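Local coordinates for 3-oxo-glucose-6-phosphate:glutamate aminotransferase (Bacillus subtilis subsp. subtilis, PDB 4K2M), which catalyses the pyridoxal phosphate-dependent, reversible transamination of 3-dehydroglucose 6-phosphate with glutamate, forming kanosamine 6-phosphate on the way to the antibiotic neotrehalosadiamine, at residues A150-A155 with L196-Y201; A155-V160 with I383-Q388. All coordinates share one frame; numbering follows the deposited sequence.

In the fold
Both contacts are buried. Contact 1 uses the loop leading into helix 154-163, contact 2 its first turns; Ala155 belongs to both ranges. Contact 1 lies deeper, its centre about 10 Å from the centre of the chain, and lines the ligand pocket; contact 2, at about 17 Å, is tied to the second subunit by a salt bridge and hydrogen bonds, whereas contact 1 meets it by packing. No hydrogen bond crosses contact 1, where methyl groups of Val198 and Leu200 lie against Asn151 and Ser152; in contact 2 a glutamate is held by a serine and a water. Ala150 O of contact 1 lies 2.8 Å from Ser385 N of contact 2, a probable hydrogen bond. Each also touches the external aldimine.

Contact 1: A150-A155 with L196-Y201; sequences ANSFSA and LPVHLY. With O1G (3-deoxy-3-[(E)-({3-hydroxy-2-methyl-5-[(phosphonooxy)methyl]pyridin-4-yl}methylidene)amino]-6-O-phosphono-alpha-D-gluco pyranose), chain C; EDO (1,2-ethanediol), chain G.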
loop_
_atom_site.group_PDB
_atom_site.type_symbol
_atom_site.label_atom_id
_atom_site.label_comp_id
_atom_site.label_asym_id
_atom_site.label_seq_id
_atom_site.Cartn_x
_atom_site.Cartn_y
_atom_site.Cartn_z
ATOM N N ALA A 150 -19.322 -16.914 -2.903
ATOM C CA ALA A 150 -18.886 -16.999 -1.514
ATOM C C ALA A 150 -17.576 -17.756 -1.334
ATOM O O ALA A 150 -17.159 -18.008 -0.192
ATOM C CB ALA A 150 -19.985 -17.664 -0.679
ATOM N N ASN A 151 -16.917 -18.120 -2.435
ATOM C CA ASN A 151 -15.724 -18.962 -2.345
ATOM C C ASN A 151 -14.430 -18.277 -2.766
ATOM O O ASN A 151 -13.426 -18.942 -3.017
ATOM C CB ASN A 151 -15.923 -20.241 -3.170
ATOM C CG ASN A 151 -16.046 -19.964 -4.656
ATOM O OD1 ASN A 151 -16.380 -18.847 -5.062
ATOM N ND2 ASN A 151 -15.773 -20.983 -5.486
ATOM N N SER A 152 -14.440 -16.951 -2.834
ATOM C CA SER A 152 -13.230 -16.209 -3.188
ATOM C C SER A 152 -12.372 -15.992 -1.938
ATOM O O SER A 152 -12.762 -16.346 -0.824
ATOM C CB SER A 152 -13.611 -14.854 -3.802
ATOM O OG SER A 152 -12.454 -14.205 -4.308
ATOM N N PHE A 153 -11.195 -15.417 -2.122
ATOM C CA PHE A 153 -10.390 -14.957 -0.995
ATOM C C PHE A 153 -11.166 -13.847 -0.293
ATOM O O PHE A 153 -11.946 -13.130 -0.926
ATOM C CB PHE A 153 -9.050 -14.439 -1.528
ATOM C CG PHE A 153 -8.127 -13.906 -0.461
ATOM C CD1 PHE A 153 -7.705 -14.714 0.593
ATOM C CD2 PHE A 153 -7.659 -12.608 -0.534
ATOM C CE1 PHE A 153 -6.841 -14.218 1.580
ATOM C CE2 PHE A 153 -6.809 -12.098 0.454
ATOM C CZ PHE A 153 -6.398 -12.906 1.504
ATOM N N SER A 154 -10.965 -13.689 1.015
ATOM C CA SER A 154 -11.783 -12.751 1.793
ATOM C C SER A 154 -11.706 -11.313 1.282
ATOM O O SER A 154 -12.557 -10.482 1.599
ATOM C CB SER A 154 -11.387 -12.789 3.278
ATOM O OG SER A 154 -11.665 -14.052 3.848
ATOM N N ALA A 155 -10.679 -11.008 0.505
ATOM C CA ALA A 155 -10.499 -9.650 -0.008
ATOM C C ALA A 155 -11.675 -9.156 -0.826
ATOM O O ALA A 155 -11.994 -7.967 -0.810
ATOM C CB ALA A 155 -9.243 -9.583 -0.854
ATOM N N LEU A 196 -20.358 -8.958 -9.238
ATOM C CA LEU A 196 -18.897 -9.018 -9.033
ATOM C C LEU A 196 -18.444 -10.460 -9.222
ATOM O O LEU A 196 -18.244 -11.194 -8.255
ATOM C CB LEU A 196 -18.558 -8.523 -7.617
ATOM C CG LEU A 196 -17.181 -7.942 -7.292
ATOM C CD1 LEU A 196 -17.071 -7.658 -5.794
ATOM C CD2 LEU A 196 -16.051 -8.829 -7.749
ATOM N N PRO A 197 -18.286 -10.881 -10.477
ATOM C CA PRO A 197 -17.764 -12.223 -10.745
ATOM C C PRO A 197 -16.290 -12.292 -10.394
ATOM O O PRO A 197 -15.563 -11.299 -10.524
ATOM C CB PRO A 197 -17.939 -12.379 -12.265
ATOM C CG PRO A 197 -17.961 -10.973 -12.799
ATOM C CD PRO A 197 -18.561 -10.119 -11.716
ATOM N N VAL A 198 -15.846 -13.466 -9.964
ATOM C CA VAL A 198 -14.441 -13.691 -9.676
ATOM C C VAL A 198 -13.884 -14.749 -10.618
ATOM O O VAL A 198 -14.472 -15.823 -10.777
ATOM C CB VAL A 198 -14.256 -14.178 -8.242
ATOM C CG1 VAL A 198 -12.759 -14.398 -7.940
ATOM C CG2 VAL A 198 -14.862 -13.185 -7.258
ATOM N N HIS A 199 -12.751 -14.462 -11.243
ATOM C CA HIS A 199 -12.155 -15.462 -12.126
ATOM C C HIS A 199 -11.271 -16.352 -11.276
ATOM O O HIS A 199 -10.047 -16.247 -11.282
ATOM C CB HIS A 199 -11.398 -14.797 -13.276
ATOM C CG HIS A 199 -12.260 -13.836 -14.038
ATOM N ND1 HIS A 199 -13.583 -14.092 -14.296
ATOM C CD2 HIS A 199 -11.998 -12.603 -14.534
ATOM C CE1 HIS A 199 -14.113 -13.055 -14.930
ATOM N NE2 HIS A 199 -13.179 -12.141 -15.081
ATOM N N LEU A 200 -11.923 -17.207 -10.501
ATOM C CA LEU A 200 -11.256 -17.918 -9.417
ATOM C C LEU A 200 -10.295 -18.968 -9.932
ATOM O O LEU A 200 -10.613 -19.725 -10.865
ATOM C CB LEU A 200 -12.304 -18.590 -8.529
ATOM C CG LEU A 200 -11.784 -19.092 -7.183
ATOM C CD1 LEU A 200 -11.172 -17.945 -6.355
ATOM C CD2 LEU A 200 -12.950 -19.733 -6.425
ATOM N N TYR A 201 -9.117 -18.989 -9.307
ATOM C CA TYR A 201 -8.018 -19.899 -9.630
ATOM C C TYR A 201 -7.441 -19.613 -11.015
ATOM O O TYR A 201 -6.557 -20.336 -11.477
ATOM C CB TYR A 201 -8.451 -21.370 -9.526
ATOM C CG TYR A 201 -9.179 -21.716 -8.241
ATOM C CD1 TYR A 201 -8.834 -21.124 -7.034
ATOM C CD2 TYR A 201 -10.195 -22.650 -8.244
ATOM C CE1 TYR A 201 -9.507 -21.447 -5.853
ATOM C CE2 TYR A 201 -10.871 -22.975 -7.079
ATOM C CZ TYR A 201 -10.512 -22.379 -5.891
ATOM O OH TYR A 201 -11.206 -22.727 -4.753
HETATM P P O1G C . -4.510 -8.155 -3.086
HETATM C C3A O1G C . -7.584 -12.800 -4.741
HETATM O O3 O1G C . -7.001 -14.022 -4.767
HETATM C C1 O1G C . -3.447 -15.458 -0.698
HETATM N "N1'" O1G C . -9.344 -11.320 -5.298
HETATM C C2 O1G C . -4.508 -14.964 -1.684
HETATM O O2 O1G C . -4.654 -16.084 -2.621
HETATM C C9A O1G C . -8.818 -12.554 -5.353
HETATM C C2A O1G C . -9.593 -13.626 -6.100
HETATM C C3 O1G C . -4.119 -13.667 -2.413
HETATM N "N3'" O1G C . -5.359 -13.234 -3.082
HETATM O O1 O1G C . -2.285 -15.965 -1.373
HETATM C C4 O1G C . -3.547 -12.607 -1.450
HETATM O O4 O1G C . -2.840 -11.742 -2.361
HETATM C C4A O1G C . -6.914 -11.785 -4.081
HETATM C C4B O1G C . -5.623 -12.023 -3.402
HETATM C C5 O1G C . -2.473 -13.274 -0.592
HETATM O O5 O1G C . -3.006 -14.383 0.143
HETATM C C5A O1G C . -7.485 -10.516 -4.035
HETATM C C5T O1G C . -6.896 -9.274 -3.346
HETATM C C6 O1G C . -1.969 -12.411 0.531
HETATM C C6A O1G C . -8.711 -10.317 -4.651
HETATM O OP1 O1G C . -5.281 -7.117 -2.299
HETATM O OP2 O1G C . -3.610 -7.559 -4.116
HETATM O OP3 O1G C . -3.864 -9.214 -2.163
HETATM O OP4 O1G C . -5.645 -8.928 -3.983
HETATM O O6 O1G C . -0.837 -12.871 1.167
HETATM P "P'" O1G C . 0.251 -11.843 1.754
HETATM O OP6 O1G C . 0.785 -11.088 0.556
HETATM O OP7 O1G C . -0.423 -10.960 2.780
HETATM O OP8 O1G C . 1.280 -12.793 2.373
HETATM C C1 EDO G . -13.433 -23.937 -2.436
HETATM O O1 EDO G . -14.251 -23.085 -1.641
HETATM C C2 EDO G . -14.004 -24.053 -3.842
HETATM O O2 EDO G . -13.828 -22.805 -4.516
#
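With CG tucked between its backbone N and carbonyl carbon (chi1 65°), Asn151 turns its amide toward Leu200, whose CG swings opposite the backbone N (chi1 -166°) and sends CD2 to meet it. The two side chains cross at a slant, Asn151 ND2 coming 3.2 Å from Leu200 CD2. The same nitrogen donates to Phe177 O and to O2 of a 1,2-ethanediol, probably from the crystallisation liquor (ND2 to O2 2.8 Å, N-H...O 138°); the diol O2 donates at 2.6 Å to Tyr201 OH, which is also hydrogen-bonded to Tyr380 O. These loops follow neighbouring parallel strands, 145-148 and 192-195, of the central sheet of the aspartate aminotransferase fold, and Ser152, Phe153 and Val198 line the pocket of the external aldimine. Val198 CG1 packs 3.6 Å from Ser152 OG, and both reach the pyridine methyl, O1G C2A, 3.4 Å from Ser152 OG and 3.7 Å from Val198 CG1. Ser152 OG is hydrogen-bonded to Thr156 OG1. Substrate-binding Phe153 turns its ring from the 196-201 loop and offers one face to the sugar: O1G C2 stands over the ring centre, 3.8 Å above its plane. His277 of the second subunit meets this ring edge-to-face.

Contact 2: A155-V160 with I383-Q388; sequences ATENAV and ILSHMQ. With O1G (3-deoxy-3-[(E)-({3-hydroxy-2-methyl-5-[(phosphonooxy)methyl]pyridin-4-yl}methylidene)amino]-6-O-phosphono-alpha-D-gluco pyranose), chain C.
The carboxylate of Glu157 is approached on both sides of its plane: Ser385 OG donates to OE1 from above one face, 40° out of the plane, and a water donates to the same oxygen from beyond the other. Both bonds are short, Ser385 OG and the water each lying 2.6 Å from Glu157 OE1. Ser385 OG is also hydrogen-bonded to Ala150 O. The water accepts from Gln388 NE2 at 3.0 Å, bridging helix and loop where Glu157 and Gln388 themselves come no closer than 4.5 Å, from Glu157 OE2 to Gln388 CG. An extended chain beyond CG carries the Glu157 carboxylate to the loop. Its other oxygen, OE2, makes a salt bridge to Lys287 of the second subunit, so two donors on OE1 and a lysine on OE2 would favour the ionised form of this buried acid. Gln388 reaches the same subunit, its OE1 bonded to the backbone N of Lys287 and its NE2 to Asn285 O, making this a buried polar contact at the dimer interface beside the active site. Glu157 projects from helix 154-163 past Met148 of strand 145-148 and Tyr169 of strand 166-169, linking this edge of the central sheet to the loop before helix 391-396.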
loop_
_atom_site.group_PDB
_atom_site.type_symbol
_atom_site.label_atom_id
_atom_site.label_comp_id
_atom_site.label_asym_id
_atom_site.label_seq_id
_atom_site.Cartn_x
_atom_site.Cartn_y
_atom_site.Cartn_z
ATOM N N ALA A 155 -10.679 -11.008 0.505
ATOM C CA ALA A 155 -10.499 -9.650 -0.008
ATOM C C ALA A 155 -11.675 -9.156 -0.826
ATOM O O ALA A 155 -11.994 -7.967 -0.810
ATOM C CB ALA A 155 -9.243 -9.583 -0.854
ATOM N N THR A 156 -12.313 -10.066 -1.559
ATOM C CA THR A 156 -13.390 -9.675 -2.458
ATOM C C THR A 156 -14.564 -9.122 -1.629
ATOM O O THR A 156 -15.019 -7.994 -1.854
ATOM C CB THR A 156 -13.843 -10.847 -3.359
ATOM O OG1 THR A 156 -12.697 -11.481 -3.952
ATOM C CG2 THR A 156 -14.784 -10.360 -4.470
ATOM N N GLU A 157 -15.026 -9.897 -0.650
ATOM C CA GLU A 157 -16.133 -9.457 0.207
ATOM C C GLU A 157 -15.708 -8.252 1.050
ATOM O O GLU A 157 -16.518 -7.360 1.334
ATOM C CB GLU A 157 -16.613 -10.610 1.111
ATOM C CG GLU A 157 -15.698 -10.902 2.291
ATOM C CD GLU A 157 -15.947 -12.247 2.947
ATOM O OE1 GLU A 157 -15.772 -13.283 2.268
ATOM O OE2 GLU A 157 -16.288 -12.266 4.152
ATOM N N ASN A 158 -14.435 -8.194 1.437
ATOM C CA ASN A 158 -13.992 -7.064 2.262
ATOM C C ASN A 158 -14.061 -5.756 1.509
ATOM O O ASN A 158 -14.406 -4.721 2.074
ATOM C CB ASN A 158 -12.570 -7.277 2.794
ATOM C CG ASN A 158 -12.523 -8.236 3.962
ATOM O OD1 ASN A 158 -13.512 -8.396 4.690
ATOM N ND2 ASN A 158 -11.387 -8.914 4.127
ATOM N N ALA A 159 -13.721 -5.795 0.226
ATOM C CA ALA A 159 -13.769 -4.589 -0.587
ATOM C C ALA A 159 -15.205 -4.093 -0.722
ATOM O O ALA A 159 -15.458 -2.884 -0.732
ATOM C CB ALA A 159 -13.156 -4.845 -1.958
ATOM N N VAL A 160 -16.148 -5.022 -0.822
ATOM C CA VAL A 160 -17.555 -4.647 -0.862
ATOM C C VAL A 160 -17.990 -4.045 0.473
ATOM O O VAL A 160 -18.569 -2.953 0.519
ATOM C CB VAL A 160 -18.442 -5.849 -1.183
ATOM C CG1 VAL A 160 -19.907 -5.429 -1.179
ATOM C CG2 VAL A 160 -18.088 -6.419 -2.559
ATOM N N ILE A 383 -12.515 -21.318 4.456
ATOM C CA ILE A 383 -13.827 -20.980 5.010
ATOM C C ILE A 383 -14.589 -20.158 3.975
ATOM O O ILE A 383 -14.058 -19.185 3.438
ATOM C CB ILE A 383 -13.702 -20.164 6.329
ATOM C CG1 ILE A 383 -12.851 -20.919 7.351
ATOM C CG2 ILE A 383 -15.091 -19.856 6.903
ATOM C CD1 ILE A 383 -12.537 -20.122 8.620
ATOM N N LEU A 384 -15.812 -20.570 3.666
ATOM C CA LEU A 384 -16.659 -19.834 2.720
ATOM C C LEU A 384 -17.204 -18.558 3.374
ATOM O O LEU A 384 -17.338 -18.513 4.588
ATOM C CB LEU A 384 -17.810 -20.724 2.277
ATOM C CG LEU A 384 -17.335 -21.956 1.509
ATOM C CD1 LEU A 384 -18.529 -22.864 1.216
ATOM C CD2 LEU A 384 -16.679 -21.514 0.220
ATOM N N SER A 385 -17.511 -17.533 2.577
ATOM C CA SER A 385 -17.934 -16.229 3.098
ATOM C C SER A 385 -19.096 -16.295 4.096
ATOM O O SER A 385 -19.075 -15.629 5.128
ATOM C CB SER A 385 -18.328 -15.299 1.943
ATOM O OG SER A 385 -17.227 -15.112 1.075
ATOM N N HIS A 386 -20.114 -17.084 3.769
ATOM C CA HIS A 386 -21.325 -17.148 4.593
ATOM C C HIS A 386 -21.149 -18.049 5.817
ATOM O O HIS A 386 -22.081 -18.247 6.597
ATOM C CB HIS A 386 -22.520 -17.589 3.745
ATOM C CG HIS A 386 -22.410 -18.983 3.213
ATOM N ND1 HIS A 386 -21.310 -19.431 2.512
ATOM C CD2 HIS A 386 -23.278 -20.026 3.262
ATOM C CE1 HIS A 386 -21.496 -20.692 2.168
ATOM N NE2 HIS A 386 -22.684 -21.077 2.603
ATOM N N MET A 387 -19.941 -18.574 5.995
ATOM C CA MET A 387 -19.639 -19.470 7.113
ATOM C C MET A 387 -18.557 -18.893 8.016
ATOM O O MET A 387 -18.094 -19.544 8.949
ATOM C CB MET A 387 -19.244 -20.850 6.589
ATOM C CG MET A 387 -20.362 -21.470 5.746
ATOM S SD MET A 387 -19.946 -23.085 5.085
ATOM C CE MET A 387 -19.836 -24.063 6.599
ATOM N N GLN A 388 -18.158 -17.656 7.748
ATOM C CA GLN A 388 -17.178 -16.997 8.603
ATOM C C GLN A 388 -17.827 -16.658 9.950
ATOM O O GLN A 388 -19.002 -16.287 10.009
ATOM C CB GLN A 388 -16.650 -15.713 7.942
ATOM C CG GLN A 388 -15.783 -15.926 6.696
ATOM C CD GLN A 388 -14.353 -16.344 7.013
ATOM O OE1 GLN A 388 -14.014 -16.620 8.169
ATOM N NE2 GLN A 388 -13.494 -16.379 5.980
HETATM P P O1G C . -4.510 -8.155 -3.086
HETATM C C3A O1G C . -7.584 -12.800 -4.741
HETATM O O3 O1G C . -7.001 -14.022 -4.767
HETATM C C1 O1G C . -3.447 -15.458 -0.698
HETATM N "N1'" O1G C . -9.344 -11.320 -5.298
HETATM C C2 O1G C . -4.508 -14.964 -1.684
HETATM O O2 O1G C . -4.654 -16.084 -2.621
HETATM C C9A O1G C . -8.818 -12.554 -5.353
HETATM C C2A O1G C . -9.593 -13.626 -6.100
HETATM C C3 O1G C . -4.119 -13.667 -2.413
HETATM N "N3'" O1G C . -5.359 -13.234 -3.082
HETATM O O1 O1G C . -2.285 -15.965 -1.373
HETATM C C4 O1G C . -3.547 -12.607 -1.450
HETATM O O4 O1G C . -2.840 -11.742 -2.361
HETATM C C4A O1G C . -6.914 -11.785 -4.081
HETATM C C4B O1G C . -5.623 -12.023 -3.402
HETATM C C5 O1G C . -2.473 -13.274 -0.592
HETATM O O5 O1G C . -3.006 -14.383 0.143
HETATM C C5A O1G C . -7.485 -10.516 -4.035
HETATM C C5T O1G C . -6.896 -9.274 -3.346
HETATM C C6 O1G C . -1.969 -12.411 0.531
HETATM C C6A O1G C . -8.711 -10.317 -4.651
HETATM O OP1 O1G C . -5.281 -7.117 -2.299
HETATM O OP2 O1G C . -3.610 -7.559 -4.116
HETATM O OP3 O1G C . -3.864 -9.214 -2.163
HETATM O OP4 O1G C . -5.645 -8.928 -3.983
HETATM O O6 O1G C . -0.837 -12.871 1.167
HETATM P "P'" O1G C . 0.251 -11.843 1.754
HETATM O OP6 O1G C . 0.785 -11.088 0.556
HETATM O OP7 O1G C . -0.423 -10.960 2.780
HETATM O OP8 O1G C . 1.280 -12.793 2.373
HETATM O O HOH W 1 -14.252 -15.125 3.378
#